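Local structure of LSM2-LSM8 complex subunit lsm8 (6PPN) at residues H[4-9]-H[66-71]; H[12-17]-H[87-92]; H[17-22]-H[39-44]; H[34-39]-H[58-63]. The protein forms part of the nuclear LSM2-LSM8 ring, which binds the 3' end of U6 snRNA and acts in spliceosome assembly by promoting U4/U6 annealing. All blocks are in the same frame, centred on the assembly; numbering follows the deposited sequence.

Contact 1: residues H[4-9]-H[66-71]; sequences ADFMEQ and AMVGLV
F6 closes the short 3-10 segment 4-6 and sends its ring across to strand 66-71. From CB the side chain leaves with CG anti to the carbonyl carbon, and CB and CG already brush CD1 of L70. CD1 and CE1 lie against L70, whose CB sits over one face, offset toward the rim, in a CH-pi contact with F6 CE1 as its closest ring atom (3.6 Å). On the other rim CD2 meets V68 CG1 at 4.0 Å, and CE2 comes edge-on to the carbonyl of V68, 3.3 Å from its O. At the tip, CZ lies 4.0 Å from L70 CB. L70, with CG anti to the backbone N (chi1 -176°), also lays CD1 against Q9, 3.7 Å from OE1. The Q9 amide is fixed from its own side: NE2 donates to D5 O at 2.9 Å, on a carbonyl lone pair, and to M7 O, approached from above the carbonyl plane. M7 O lies within the type II turn from F6 to Q9, D5 O just ahead of it. V68 to L70 pair with a strand of a neighbouring subunit. The arrangement is that of the Sm fold, in which an N-terminal helical segment lies across the strongly bent antiparallel sheet.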
loop_
_atom_site.group_PDB
_atom_site.type_symbol
_atom_site.label_atom_id
_atom_site.label_comp_id
_atom_site.label_asym_id
_atom_site.label_seq_id
_atom_site.Cartn_x
_atom_site.Cartn_y
_atom_site.Cartn_z
ATOM N N ALA H 4 -13.486 -8.923 -17.024
ATOM C CA ALA H 4 -13.760 -9.452 -18.352
ATOM C C ALA H 4 -15.097 -8.957 -18.877
ATOM O O ALA H 4 -15.269 -8.812 -20.092
ATOM C CB ALA H 4 -13.751 -10.980 -18.330
ATOM N N ASP H 5 -16.042 -8.654 -17.981
ATOM C CA ASP H 5 -17.324 -8.097 -18.407
ATOM C C ASP H 5 -17.176 -6.743 -19.077
ATOM O O ASP H 5 -18.056 -6.350 -19.839
ATOM C CB ASP H 5 -18.260 -7.911 -17.211
ATOM C CG ASP H 5 -18.654 -9.196 -16.575
ATOM O OD1 ASP H 5 -18.357 -10.270 -17.151
ATOM O OD2 ASP H 5 -19.322 -9.131 -15.514
ATOM N N PHE H 6 -16.096 -6.011 -18.794
ATOM C CA PHE H 6 -15.886 -4.665 -19.320
ATOM C C PHE H 6 -14.971 -4.618 -20.544
ATOM O O PHE H 6 -14.720 -3.521 -21.061
ATOM C CB PHE H 6 -15.284 -3.759 -18.243
ATOM C CG PHE H 6 -16.145 -3.572 -17.030
ATOM C CD1 PHE H 6 -17.485 -3.880 -17.050
ATOM C CD2 PHE H 6 -15.593 -3.058 -15.859
ATOM C CE1 PHE H 6 -18.269 -3.692 -15.926
ATOM C CE2 PHE H 6 -16.371 -2.856 -14.728
ATOM C CZ PHE H 6 -17.725 -3.188 -14.761
ATOM N N MET H 7 -14.451 -5.757 -21.006
ATOM C CA MET H 7 -13.457 -5.754 -22.080
ATOM C C MET H 7 -13.968 -5.063 -23.347
ATOM O O MET H 7 -15.127 -5.225 -23.748
ATOM C CB MET H 7 -13.050 -7.185 -22.414
ATOM C CG MET H 7 -12.022 -7.765 -21.475
ATOM S SD MET H 7 -10.488 -6.853 -21.632
ATOM C CE MET H 7 -10.154 -7.198 -23.355
ATOM N N GLU H 8 -13.076 -4.297 -23.986
ATOM C CA GLU H 8 -13.332 -3.620 -25.255
ATOM C C GLU H 8 -14.423 -2.567 -25.144
ATOM O O GLU H 8 -15.047 -2.211 -26.148
ATOM C CB GLU H 8 -13.693 -4.604 -26.381
ATOM C CG GLU H 8 -12.743 -5.764 -26.548
ATOM C CD GLU H 8 -11.317 -5.340 -26.882
ATOM O OE1 GLU H 8 -11.111 -4.240 -27.456
ATOM O OE2 GLU H 8 -10.392 -6.114 -26.532
ATOM N N GLN H 9 -14.708 -2.085 -23.941
ATOM C CA GLN H 9 -15.704 -1.041 -23.767
ATOM C C GLN H 9 -15.084 0.147 -23.047
ATOM O O GLN H 9 -14.023 0.032 -22.419
ATOM C CB GLN H 9 -16.919 -1.559 -22.991
ATOM C CG GLN H 9 -17.580 -2.756 -23.656
ATOM C CD GLN H 9 -18.369 -3.587 -22.666
ATOM O OE1 GLN H 9 -19.512 -3.256 -22.322
ATOM N NE2 GLN H 9 -17.738 -4.651 -22.157
ATOM N N ALA H 66 -8.229 1.858 -7.807
ATOM C CA ALA H 66 -9.282 1.726 -6.805
ATOM C C ALA H 66 -10.565 1.176 -7.401
ATOM O O ALA H 66 -11.151 0.222 -6.874
ATOM C CB ALA H 66 -9.566 3.091 -6.139
ATOM N N MET H 67 -11.033 1.764 -8.485
ATOM C CA MET H 67 -12.320 1.354 -9.039
ATOM C C MET H 67 -12.214 1.371 -10.533
ATOM O O MET H 67 -11.521 2.228 -11.078
ATOM C CB MET H 67 -13.454 2.317 -8.681
ATOM C CG MET H 67 -13.900 2.252 -7.255
ATOM S SD MET H 67 -15.022 3.632 -7.056
ATOM C CE MET H 67 -13.905 4.879 -6.407
ATOM N N VAL H 68 -12.956 0.480 -11.188
ATOM C CA VAL H 68 -13.150 0.508 -12.641
ATOM C C VAL H 68 -14.655 0.502 -12.915
ATOM O O VAL H 68 -15.337 -0.482 -12.617
ATOM C CB VAL H 68 -12.474 -0.682 -13.343
ATOM C CG1 VAL H 68 -12.660 -0.570 -14.850
ATOM C CG2 VAL H 68 -10.974 -0.765 -12.981
ATOM N N GLY H 69 -15.179 1.591 -13.460
ATOM C CA GLY H 69 -16.599 1.710 -13.752
ATOM C C GLY H 69 -16.841 1.572 -15.244
ATOM O O GLY H 69 -16.037 2.024 -16.044
ATOM N N LEU H 70 -17.946 0.941 -15.616
ATOM C CA LEU H 70 -18.327 0.830 -17.014
ATOM C C LEU H 70 -19.139 2.070 -17.358
ATOM O O LEU H 70 -20.165 2.330 -16.723
ATOM C CB LEU H 70 -19.145 -0.443 -17.234
ATOM C CG LEU H 70 -19.566 -0.790 -18.654
ATOM C CD1 LEU H 70 -18.346 -1.212 -19.460
ATOM C CD2 LEU H 70 -20.550 -1.938 -18.618
ATOM N N VAL H 71 -18.686 2.853 -18.336
ATOM C CA VAL H 71 -19.396 4.093 -18.620
ATOM C C VAL H 71 -20.590 3.758 -19.503
ATOM O O VAL H 71 -20.468 3.091 -20.542
ATOM C CB VAL H 71 -18.480 5.170 -19.236
ATOM C CG1 VAL H 71 -17.015 4.795 -19.113
ATOM C CG2 VAL H 71 -18.839 5.494 -20.637
#

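Contact 2: residues H[12-17]-H[87-92]; sequences QVITND and EAIPDV
The end of strand 12-15 and the irregular segment 87-92 approach at 68° between their end-to-end directions and are joined by one direct backbone hydrogen bond, from V92 N to N16 O (2.7 Å, N-H...O 163°). It lies in the carbonyl plane of N16, and the same oxygen takes a CA-H...O contact from D91. A water extends the seam, donating to T15 O and, at 2.7 Å, to P90 O. The tail thus runs past the C-terminal end of strand 10-15 of the Sm fold, where the chain turns toward strand 20-28, while P90 and V92 also pack against a neighbouring subunit. Among the side chains, I14 and I89 cross at about a right angle and touch tip to tip, CD1 to CD1 at 3.8 Å. N16 crosses V92 obliquely, its OD1 3.5 Å from V92 CG2; an alanine here would remove the carboxamide and would probably leave V92 CG2 less well packed. D91 brings OD1 within 3.1 Å of D17 O, two acceptors side by side without a bond. Behind them, T15 OG1 donates to D17 OD1 over a very short 2.4 Å, holding the aspartate turned back on the strand end.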
loop_
_atom_site.group_PDB
_atom_site.type_symbol
_atom_site.label_atom_id
_atom_site.label_comp_id
_atom_site.label_asym_id
_atom_site.label_seq_id
_atom_site.Cartn_x
_atom_site.Cartn_y
_atom_site.Cartn_z
ATOM N N GLN H 12 -14.079 3.767 -16.855
ATOM C CA GLN H 12 -13.621 4.939 -16.117
ATOM C C GLN H 12 -12.912 4.462 -14.861
ATOM O O GLN H 12 -13.536 3.879 -13.980
ATOM C CB GLN H 12 -14.771 5.881 -15.748
ATOM C CG GLN H 12 -14.342 6.942 -14.712
ATOM C CD GLN H 12 -15.404 7.998 -14.442
ATOM O OE1 GLN H 12 -15.677 8.851 -15.289
ATOM N NE2 GLN H 12 -16.006 7.946 -13.255
ATOM N N VAL H 13 -11.621 4.742 -14.759
ATOM C CA VAL H 13 -10.791 4.238 -13.677
ATOM C C VAL H 13 -10.592 5.353 -12.677
ATOM O O VAL H 13 -10.247 6.481 -13.059
ATOM C CB VAL H 13 -9.422 3.759 -14.190
ATOM C CG1 VAL H 13 -8.575 3.310 -12.995
ATOM C CG2 VAL H 13 -9.575 2.614 -15.207
ATOM N N ILE H 14 -10.804 5.042 -11.402
ATOM C CA ILE H 14 -10.435 5.918 -10.301
ATOM C C ILE H 14 -9.213 5.300 -9.648
ATOM O O ILE H 14 -9.270 4.144 -9.198
ATOM C CB ILE H 14 -11.556 6.061 -9.269
ATOM C CG1 ILE H 14 -12.861 6.402 -9.959
ATOM C CG2 ILE H 14 -11.182 7.141 -8.283
ATOM C CD1 ILE H 14 -12.887 7.754 -10.362
ATOM N N THR H 15 -8.129 6.066 -9.568
ATOM C CA THR H 15 -6.872 5.578 -9.027
ATOM C C THR H 15 -6.707 6.012 -7.578
ATOM O O THR H 15 -7.476 6.828 -7.045
ATOM C CB THR H 15 -5.711 6.093 -9.869
ATOM O OG1 THR H 15 -5.750 7.504 -9.877
ATOM C CG2 THR H 15 -5.870 5.672 -11.278
ATOM N N ASN H 16 -5.685 5.440 -6.926
ATOM C CA ASN H 16 -5.498 5.711 -5.504
ATOM C C ASN H 16 -5.118 7.155 -5.232
ATOM O O ASN H 16 -5.314 7.623 -4.103
ATOM C CB ASN H 16 -4.448 4.771 -4.906
ATOM C CG ASN H 16 -4.953 3.333 -4.791
ATOM O OD1 ASN H 16 -6.069 3.011 -5.225
ATOM N ND2 ASN H 16 -4.154 2.474 -4.173
ATOM N N ASP H 17 -4.561 7.869 -6.216
ATOM C CA ASP H 17 -4.252 9.282 -6.047
ATOM C C ASP H 17 -5.407 10.172 -6.476
ATOM O O ASP H 17 -5.228 11.389 -6.589
ATOM C CB ASP H 17 -2.976 9.668 -6.812
ATOM C CG ASP H 17 -2.992 9.203 -8.264
ATOM O OD1 ASP H 17 -4.045 8.724 -8.727
ATOM O OD2 ASP H 17 -1.951 9.330 -8.959
ATOM N N GLU H 87 -15.927 17.963 -6.085
ATOM C CA GLU H 87 -14.760 17.971 -5.231
ATOM C C GLU H 87 -13.718 17.033 -5.805
ATOM O O GLU H 87 -14.045 16.067 -6.503
ATOM C CB GLU H 87 -15.147 17.549 -3.820
ATOM C CG GLU H 87 -16.127 18.517 -3.234
ATOM C CD GLU H 87 -16.356 18.312 -1.777
ATOM O OE1 GLU H 87 -17.284 18.948 -1.240
ATOM O OE2 GLU H 87 -15.609 17.521 -1.170
ATOM N N ALA H 88 -12.452 17.328 -5.523
ATOM C CA ALA H 88 -11.401 16.385 -5.866
ATOM C C ALA H 88 -11.645 15.088 -5.125
ATOM O O ALA H 88 -11.926 15.090 -3.924
ATOM C CB ALA H 88 -10.037 16.939 -5.476
ATOM N N ILE H 89 -11.504 13.975 -5.823
ATOM C CA ILE H 89 -11.627 12.687 -5.133
ATOM C C ILE H 89 -10.439 12.509 -4.190
ATOM O O ILE H 89 -9.288 12.786 -4.586
ATOM C CB ILE H 89 -11.716 11.552 -6.153
ATOM C CG1 ILE H 89 -12.961 11.754 -7.022
ATOM C CG2 ILE H 89 -11.728 10.198 -5.462
ATOM C CD1 ILE H 89 -13.272 10.590 -7.929
ATOM N N PRO H 90 -10.647 12.108 -2.945
ATOM C CA PRO H 90 -9.516 11.999 -2.010
ATOM C C PRO H 90 -8.571 10.863 -2.359
ATOM O O PRO H 90 -8.902 9.932 -3.095
ATOM C CB PRO H 90 -10.198 11.742 -0.672
ATOM C CG PRO H 90 -11.584 12.361 -0.832
ATOM C CD PRO H 90 -11.950 12.028 -2.247
ATOM N N ASP H 91 -7.353 10.959 -1.826
ATOM C CA ASP H 91 -6.394 9.866 -1.988
ATOM C C ASP H 91 -6.824 8.648 -1.178
ATOM O O ASP H 91 -7.388 8.763 -0.087
ATOM C CB ASP H 91 -5.008 10.287 -1.505
ATOM C CG ASP H 91 -4.312 11.262 -2.458
ATOM O OD1 ASP H 91 -4.891 11.637 -3.508
ATOM O OD2 ASP H 91 -3.159 11.631 -2.166
ATOM N N VAL H 92 -6.488 7.470 -1.677
ATOM C CA VAL H 92 -6.594 6.295 -0.831
ATOM C C VAL H 92 -5.565 6.402 0.278
ATOM O O VAL H 92 -4.394 6.720 0.030
ATOM C CB VAL H 92 -6.371 5.016 -1.644
ATOM C CG1 VAL H 92 -6.200 3.846 -0.700
ATOM C CG2 VAL H 92 -7.538 4.771 -2.564
HETATM O O HOH W 1 -9.100 7.729 -4.614
#

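Contact 3: residues H[17-22]-H[39-44]; sequences DGRVVL and SFERII
Strands 20-22 and 39-43 run antiparallel, their axes 4.6 Å apart at closest approach and 148° between their directions. Around L22 and F40 the pairing is regular: each backbone N donates to the other's O, both nearly along the C=O axis, and R42 N gives a further bond to V20 O at 2.9 Å. Between these bonds V21 faces E41 as a non-hydrogen-bonded pair, with V21 CG1 against E41 CB. On the face that carries L22, F40 and R42, the CB of L22 lies over one face of the F40 ring, 3.8 Å from CZ, because F40 CG takes the crowded position between backbone N and carbonyl carbon (chi1 58°). The methyls of L22 also reach R42: CD1 touches R42 CD, and CD2 sits over the guanidinium face, 3.3 Å from NH1. R42 NE lies at the edge of the F40 ring, and the guanidinium also makes a cation-pi contact with W81. Near R19, the side of the sheet bearing V21 and E41 becomes polar. The extended E41 (chi1 172°) carries OE1 to R19 CG at 3.0 Å, beside the aliphatic part of the arginine. R19 NE reaches a water that bonds only weakly to E41 OE2, and D17 OD2 lies near NE, out of the guanidinium plane. The chemistry thus separates the faces: L22 packs by van der Waals contact on the guanidinium of R42 and by CH-pi contact on F40, whereas E41 probably exerts only a weak electrostatic and water-mediated influence on R19, whose strongest polar partner is an acidic side chain of a neighbouring subunit.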
loop_
_atom_site.group_PDB
_atom_site.type_symbol
_atom_site.label_atom_id
_atom_site.label_comp_id
_atom_site.label_asym_id
_atom_site.label_seq_id
_atom_site.Cartn_x
_atom_site.Cartn_y
_atom_site.Cartn_z
ATOM N N ASP H 17 -4.561 7.869 -6.216
ATOM C CA ASP H 17 -4.252 9.282 -6.047
ATOM C C ASP H 17 -5.407 10.172 -6.476
ATOM O O ASP H 17 -5.228 11.389 -6.589
ATOM C CB ASP H 17 -2.976 9.668 -6.812
ATOM C CG ASP H 17 -2.992 9.203 -8.264
ATOM O OD1 ASP H 17 -4.045 8.724 -8.727
ATOM O OD2 ASP H 17 -1.951 9.330 -8.959
ATOM N N GLY H 18 -6.599 9.607 -6.670
ATOM C CA GLY H 18 -7.782 10.417 -6.913
ATOM C C GLY H 18 -8.010 10.800 -8.359
ATOM O O GLY H 18 -8.939 11.561 -8.644
ATOM N N ARG H 19 -7.229 10.276 -9.289
ATOM C CA ARG H 19 -7.380 10.733 -10.659
ATOM C C ARG H 19 -8.467 9.921 -11.347
ATOM O O ARG H 19 -8.795 8.815 -10.934
ATOM C CB ARG H 19 -6.063 10.608 -11.442
ATOM C CG ARG H 19 -5.090 11.725 -11.185
ATOM C CD ARG H 19 -3.726 11.264 -10.756
ATOM N NE ARG H 19 -2.787 10.954 -11.833
ATOM C CZ ARG H 19 -1.526 11.388 -11.861
ATOM N NH1 ARG H 19 -0.726 11.053 -12.860
ATOM N NH2 ARG H 19 -1.064 12.177 -10.896
ATOM N N VAL H 20 -9.047 10.505 -12.392
ATOM C CA VAL H 20 -10.151 9.907 -13.132
ATOM C C VAL H 20 -9.666 9.753 -14.564
ATOM O O VAL H 20 -9.365 10.756 -15.216
ATOM C CB VAL H 20 -11.407 10.793 -13.073
ATOM C CG1 VAL H 20 -12.537 10.184 -13.916
ATOM C CG2 VAL H 20 -11.863 10.959 -11.624
ATOM N N VAL H 21 -9.545 8.520 -15.060
ATOM C CA VAL H 21 -9.119 8.366 -16.449
ATOM C C VAL H 21 -10.050 7.414 -17.177
ATOM O O VAL H 21 -10.379 6.341 -16.673
ATOM C CB VAL H 21 -7.639 7.911 -16.592
ATOM C CG1 VAL H 21 -6.736 8.637 -15.591
ATOM C CG2 VAL H 21 -7.483 6.460 -16.473
ATOM N N LEU H 22 -10.483 7.820 -18.357
ATOM C CA LEU H 22 -11.440 7.070 -19.150
ATOM C C LEU H 22 -10.728 6.477 -20.344
ATOM O O LEU H 22 -9.832 7.113 -20.917
ATOM C CB LEU H 22 -12.573 7.971 -19.643
ATOM C CG LEU H 22 -13.584 8.388 -18.575
ATOM C CD1 LEU H 22 -13.080 9.616 -17.815
ATOM C CD2 LEU H 22 -14.952 8.644 -19.231
ATOM N N SER H 39 -7.306 6.817 -24.217
ATOM C CA SER H 39 -7.687 7.262 -22.889
ATOM C C SER H 39 -7.451 8.758 -22.708
ATOM O O SER H 39 -6.717 9.416 -23.456
ATOM C CB SER H 39 -6.898 6.515 -21.830
ATOM O OG SER H 39 -5.550 6.877 -21.977
ATOM N N PHE H 40 -8.108 9.305 -21.696
ATOM C CA PHE H 40 -7.885 10.700 -21.340
ATOM C C PHE H 40 -8.192 10.846 -19.860
ATOM O O PHE H 40 -8.879 10.012 -19.269
ATOM C CB PHE H 40 -8.714 11.647 -22.220
ATOM C CG PHE H 40 -10.188 11.392 -22.160
ATOM C CD1 PHE H 40 -10.787 10.529 -23.061
ATOM C CD2 PHE H 40 -10.977 12.012 -21.200
ATOM C CE1 PHE H 40 -12.149 10.284 -23.007
ATOM C CE2 PHE H 40 -12.344 11.774 -21.144
ATOM C CZ PHE H 40 -12.930 10.913 -22.053
ATOM N N GLU H 41 -7.620 11.866 -19.235
ATOM C CA GLU H 41 -7.908 12.136 -17.834
ATOM C C GLU H 41 -8.942 13.237 -17.770
ATOM O O GLU H 41 -8.916 14.148 -18.590
ATOM C CB GLU H 41 -6.664 12.567 -17.062
ATOM C CG GLU H 41 -7.003 13.035 -15.664
ATOM C CD GLU H 41 -5.796 13.230 -14.765
ATOM O OE1 GLU H 41 -6.004 13.386 -13.543
ATOM O OE2 GLU H 41 -4.651 13.206 -15.265
ATOM N N ARG H 42 -9.840 13.161 -16.793
ATOM C CA ARG H 42 -10.793 14.231 -16.521
ATOM C C ARG H 42 -10.448 14.845 -15.178
ATOM O O ARG H 42 -10.280 14.123 -14.188
ATOM C CB ARG H 42 -12.235 13.718 -16.470
ATOM C CG ARG H 42 -13.011 13.837 -17.736
ATOM C CD ARG H 42 -14.358 13.104 -17.605
ATOM N NE ARG H 42 -15.076 13.150 -18.881
ATOM C CZ ARG H 42 -16.093 12.361 -19.205
ATOM N NH1 ARG H 42 -16.527 11.454 -18.349
ATOM N NH2 ARG H 42 -16.675 12.480 -20.396
ATOM N N ILE H 43 -10.305 16.157 -15.153
ATOM C CA ILE H 43 -10.088 16.887 -13.914
ATOM C C ILE H 43 -11.327 17.739 -13.686
ATOM O O ILE H 43 -11.498 18.799 -14.300
ATOM C CB ILE H 43 -8.812 17.727 -13.948
ATOM C CG1 ILE H 43 -7.610 16.825 -14.268
ATOM C CG2 ILE H 43 -8.627 18.425 -12.621
ATOM C CD1 ILE H 43 -6.304 17.562 -14.383
ATOM N N ILE H 44 -12.226 17.217 -12.871
ATOM C CA ILE H 44 -13.369 17.939 -12.329
ATOM C C ILE H 44 -12.927 18.607 -11.039
ATOM O O ILE H 44 -12.234 18.001 -10.219
ATOM C CB ILE H 44 -14.547 16.976 -12.082
ATOM C CG1 ILE H 44 -15.149 16.530 -13.403
ATOM C CG2 ILE H 44 -15.583 17.562 -11.099
ATOM C CD1 ILE H 44 -16.062 15.345 -13.240
HETATM O O HOH W 2 -2.938 10.444 -14.662
HETATM O O HOH W 3 -8.534 13.077 -12.767
#

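Contact 4: residues H[34-39]-H[58-63]; sequences LILSDS and YLLRGE. With nucleotides of chain A.
The compact half of the contact is the antiparallel pairing of strands 34-36 and 58-60. Four backbone bonds of 2.9 Å join L34 with L60 and L36 with Y58, straightest from L36 N to Y58 O (177°). Beneath them L36 and L60 meet on the face they share with L34: L60 CD1 rests against CG and CD1 of L36, 3.8 Å from each, and V13 of strand 10-15 packs on this group. At the chain's corner S39 OG, bonded to G56 O, merely nears Y58 CB. Beyond L60 the two segments part, and residues 61-63 turn to the RNA. R61, extended from CG to NE, lays its guanidinium face over the U2 base of chain A, CZ 3.6 Å from N1. E63 OE1 lies in the guanidinium plane and takes a salt-bridging hydrogen bond from R61 NE (2.7 Å), while E63 N donates to U2 O2 at 2.8 Å. An alanine at R61 would probably cost the base its cationic cover and leave E63 less firmly placed. An arginine over the base, paired with E63, and a backbone bond to O2 are consistent with a site that recognises O2 and covers one face.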
loop_
_atom_site.group_PDB
_atom_site.type_symbol
_atom_site.label_atom_id
_atom_site.label_comp_id
_atom_site.label_asym_id
_atom_site.label_seq_id
_atom_site.Cartn_x
_atom_site.Cartn_y
_atom_site.Cartn_z
ATOM N N LEU H 34 -4.003 -2.759 -15.813
ATOM C CA LEU H 34 -4.983 -2.505 -16.866
ATOM C C LEU H 34 -4.282 -1.883 -18.061
ATOM O O LEU H 34 -3.293 -1.169 -17.900
ATOM C CB LEU H 34 -6.091 -1.546 -16.422
ATOM C CG LEU H 34 -6.777 -1.814 -15.094
ATOM C CD1 LEU H 34 -7.685 -0.640 -14.782
ATOM C CD2 LEU H 34 -7.591 -3.097 -15.149
ATOM N N ILE H 35 -4.807 -2.153 -19.265
ATOM C CA ILE H 35 -4.464 -1.398 -20.466
ATOM C C ILE H 35 -5.698 -0.607 -20.876
ATOM O O ILE H 35 -6.739 -1.196 -21.189
ATOM C CB ILE H 35 -4.042 -2.311 -21.629
ATOM C CG1 ILE H 35 -2.871 -3.211 -21.262
ATOM C CG2 ILE H 35 -3.684 -1.460 -22.854
ATOM C CD1 ILE H 35 -2.674 -4.355 -22.279
ATOM N N LEU H 36 -5.557 0.708 -20.986
ATOM C CA LEU H 36 -6.579 1.556 -21.581
ATOM C C LEU H 36 -6.022 2.170 -22.856
ATOM O O LEU H 36 -4.864 2.590 -22.891
ATOM C CB LEU H 36 -6.981 2.679 -20.635
ATOM C CG LEU H 36 -7.392 2.255 -19.240
ATOM C CD1 LEU H 36 -7.911 3.464 -18.490
ATOM C CD2 LEU H 36 -8.417 1.216 -19.352
ATOM N N SER H 37 -6.823 2.206 -23.915
ATOM C CA SER H 37 -6.420 2.901 -25.129
ATOM C C SER H 37 -7.400 4.021 -25.426
ATOM O O SER H 37 -8.514 4.043 -24.896
ATOM C CB SER H 37 -6.327 1.947 -26.313
ATOM O OG SER H 37 -7.598 1.428 -26.623
ATOM N N ASP H 38 -6.971 4.961 -26.265
ATOM C CA ASP H 38 -7.729 6.193 -26.506
ATOM C C ASP H 38 -8.185 6.828 -25.197
ATOM O O ASP H 38 -9.313 7.314 -25.063
ATOM C CB ASP H 38 -8.912 5.934 -27.431
ATOM C CG ASP H 38 -8.480 5.690 -28.840
ATOM O OD1 ASP H 38 -7.919 6.631 -29.448
ATOM O OD2 ASP H 38 -8.643 4.548 -29.324
ATOM N N SER H 39 -7.306 6.817 -24.217
ATOM C CA SER H 39 -7.687 7.262 -22.889
ATOM C C SER H 39 -7.451 8.758 -22.708
ATOM O O SER H 39 -6.717 9.416 -23.456
ATOM C CB SER H 39 -6.898 6.515 -21.830
ATOM O OG SER H 39 -5.550 6.877 -21.977
ATOM N N TYR H 58 -2.378 3.718 -21.991
ATOM C CA TYR H 58 -2.134 3.920 -20.565
ATOM C C TYR H 58 -2.094 2.560 -19.913
ATOM O O TYR H 58 -3.089 1.838 -19.961
ATOM C CB TYR H 58 -3.251 4.737 -19.939
ATOM C CG TYR H 58 -2.812 5.755 -18.933
ATOM C CD1 TYR H 58 -1.909 6.733 -19.275
ATOM C CD2 TYR H 58 -3.353 5.769 -17.653
ATOM C CE1 TYR H 58 -1.525 7.693 -18.375
ATOM C CE2 TYR H 58 -2.974 6.733 -16.740
ATOM C CZ TYR H 58 -2.055 7.683 -17.110
ATOM O OH TYR H 58 -1.668 8.651 -16.213
ATOM N N LEU H 59 -0.943 2.161 -19.389
ATOM C CA LEU H 59 -0.854 0.946 -18.590
ATOM C C LEU H 59 -0.867 1.332 -17.110
ATOM O O LEU H 59 0.020 2.051 -16.645
ATOM C CB LEU H 59 0.410 0.165 -18.951
ATOM C CG LEU H 59 0.413 -1.342 -18.702
ATOM C CD1 LEU H 59 1.602 -1.911 -19.398
ATOM C CD2 LEU H 59 0.444 -1.697 -17.218
ATOM N N LEU H 60 -1.864 0.879 -16.373
ATOM C CA LEU H 60 -2.016 1.274 -14.978
ATOM C C LEU H 60 -1.636 0.079 -14.116
ATOM O O LEU H 60 -2.137 -1.029 -14.336
ATOM C CB LEU H 60 -3.449 1.679 -14.639
ATOM C CG LEU H 60 -3.957 3.012 -15.187
ATOM C CD1 LEU H 60 -4.824 2.794 -16.423
ATOM C CD2 LEU H 60 -4.704 3.788 -14.114
ATOM N N ARG H 61 -0.751 0.294 -13.152
ATOM C CA ARG H 61 -0.366 -0.791 -12.262
ATOM C C ARG H 61 -1.496 -1.014 -11.268
ATOM O O ARG H 61 -2.002 -0.051 -10.687
ATOM C CB ARG H 61 0.936 -0.452 -11.552
ATOM C CG ARG H 61 1.447 -1.537 -10.597
ATOM C CD ARG H 61 2.872 -1.202 -10.110
ATOM N NE ARG H 61 3.257 -2.061 -8.993
ATOM C CZ ARG H 61 3.838 -3.253 -9.133
ATOM N NH1 ARG H 61 4.122 -3.736 -10.346
ATOM N NH2 ARG H 61 4.153 -3.960 -8.059
ATOM N N GLY H 62 -1.881 -2.282 -11.064
ATOM C CA GLY H 62 -3.115 -2.585 -10.328
ATOM C C GLY H 62 -3.129 -2.076 -8.898
ATOM O O GLY H 62 -4.174 -1.677 -8.367
ATOM N N GLU H 63 -1.987 -2.099 -8.252
ATOM C CA GLU H 63 -1.814 -1.514 -6.941
ATOM C C GLU H 63 -2.376 -0.111 -6.852
ATOM O O GLU H 63 -2.697 0.350 -5.761
ATOM C CB GLU H 63 -0.294 -1.502 -6.700
ATOM C CG GLU H 63 0.234 -0.852 -5.515
ATOM C CD GLU H 63 1.723 -1.081 -5.446
ATOM O OE1 GLU H 63 2.327 -1.281 -6.527
ATOM O OE2 GLU H 63 2.282 -1.107 -4.327
ATOM P P U A 2 3.940 -8.113 -4.650
ATOM O OP1 U A 2 3.783 -8.584 -3.244
ATOM O OP2 U A 2 3.880 -9.090 -5.767
ATOM O "O5'" U A 2 2.860 -7.032 -5.059
ATOM C "C5'" U A 2 2.835 -5.773 -4.410
ATOM C "C4'" U A 2 1.632 -5.004 -4.861
ATOM O "O4'" U A 2 1.802 -4.668 -6.265
ATOM C "C3'" U A 2 0.313 -5.770 -4.769
ATOM O "O3'" U A 2 -0.724 -4.813 -4.645
ATOM C "C2'" U A 2 0.202 -6.360 -6.157
ATOM O "O2'" U A 2 -1.107 -6.740 -6.514
ATOM C "C1'" U A 2 0.716 -5.190 -6.995
ATOM N N1 U A 2 1.175 -5.553 -8.336
ATOM C C2 U A 2 0.619 -4.878 -9.406
ATOM O O2 U A 2 -0.211 -3.967 -9.281
ATOM N N3 U A 2 1.089 -5.290 -10.630
ATOM C C4 U A 2 2.031 -6.277 -10.882
ATOM O O4 U A 2 2.366 -6.555 -12.042
ATOM C C5 U A 2 2.540 -6.923 -9.717
ATOM C C6 U A 2 2.095 -6.554 -8.514
#

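All four contacts draw on one curled antiparallel sheet, and strand 10-15 ties most of them together. Contact 2 meets contact 1 where G69 O lies 2.7 Å from Q12 N, and contact 3 where V13 N lies 2.8 Å from V21 O; contacts 2 and 3 are the nearest pair, about 8 Å between centres, and share D17. The interior joins contact 4 to the others: V13 CG2 reaches both L34 CD1 and L36 CD1, and V68 CG2 of contact 1 touches L34 CD1. Contact 4 holds the RNA directly, whereas the nearest atoms of contacts 2, 1 and 3 stand about 6, 8 and 12 Å from it.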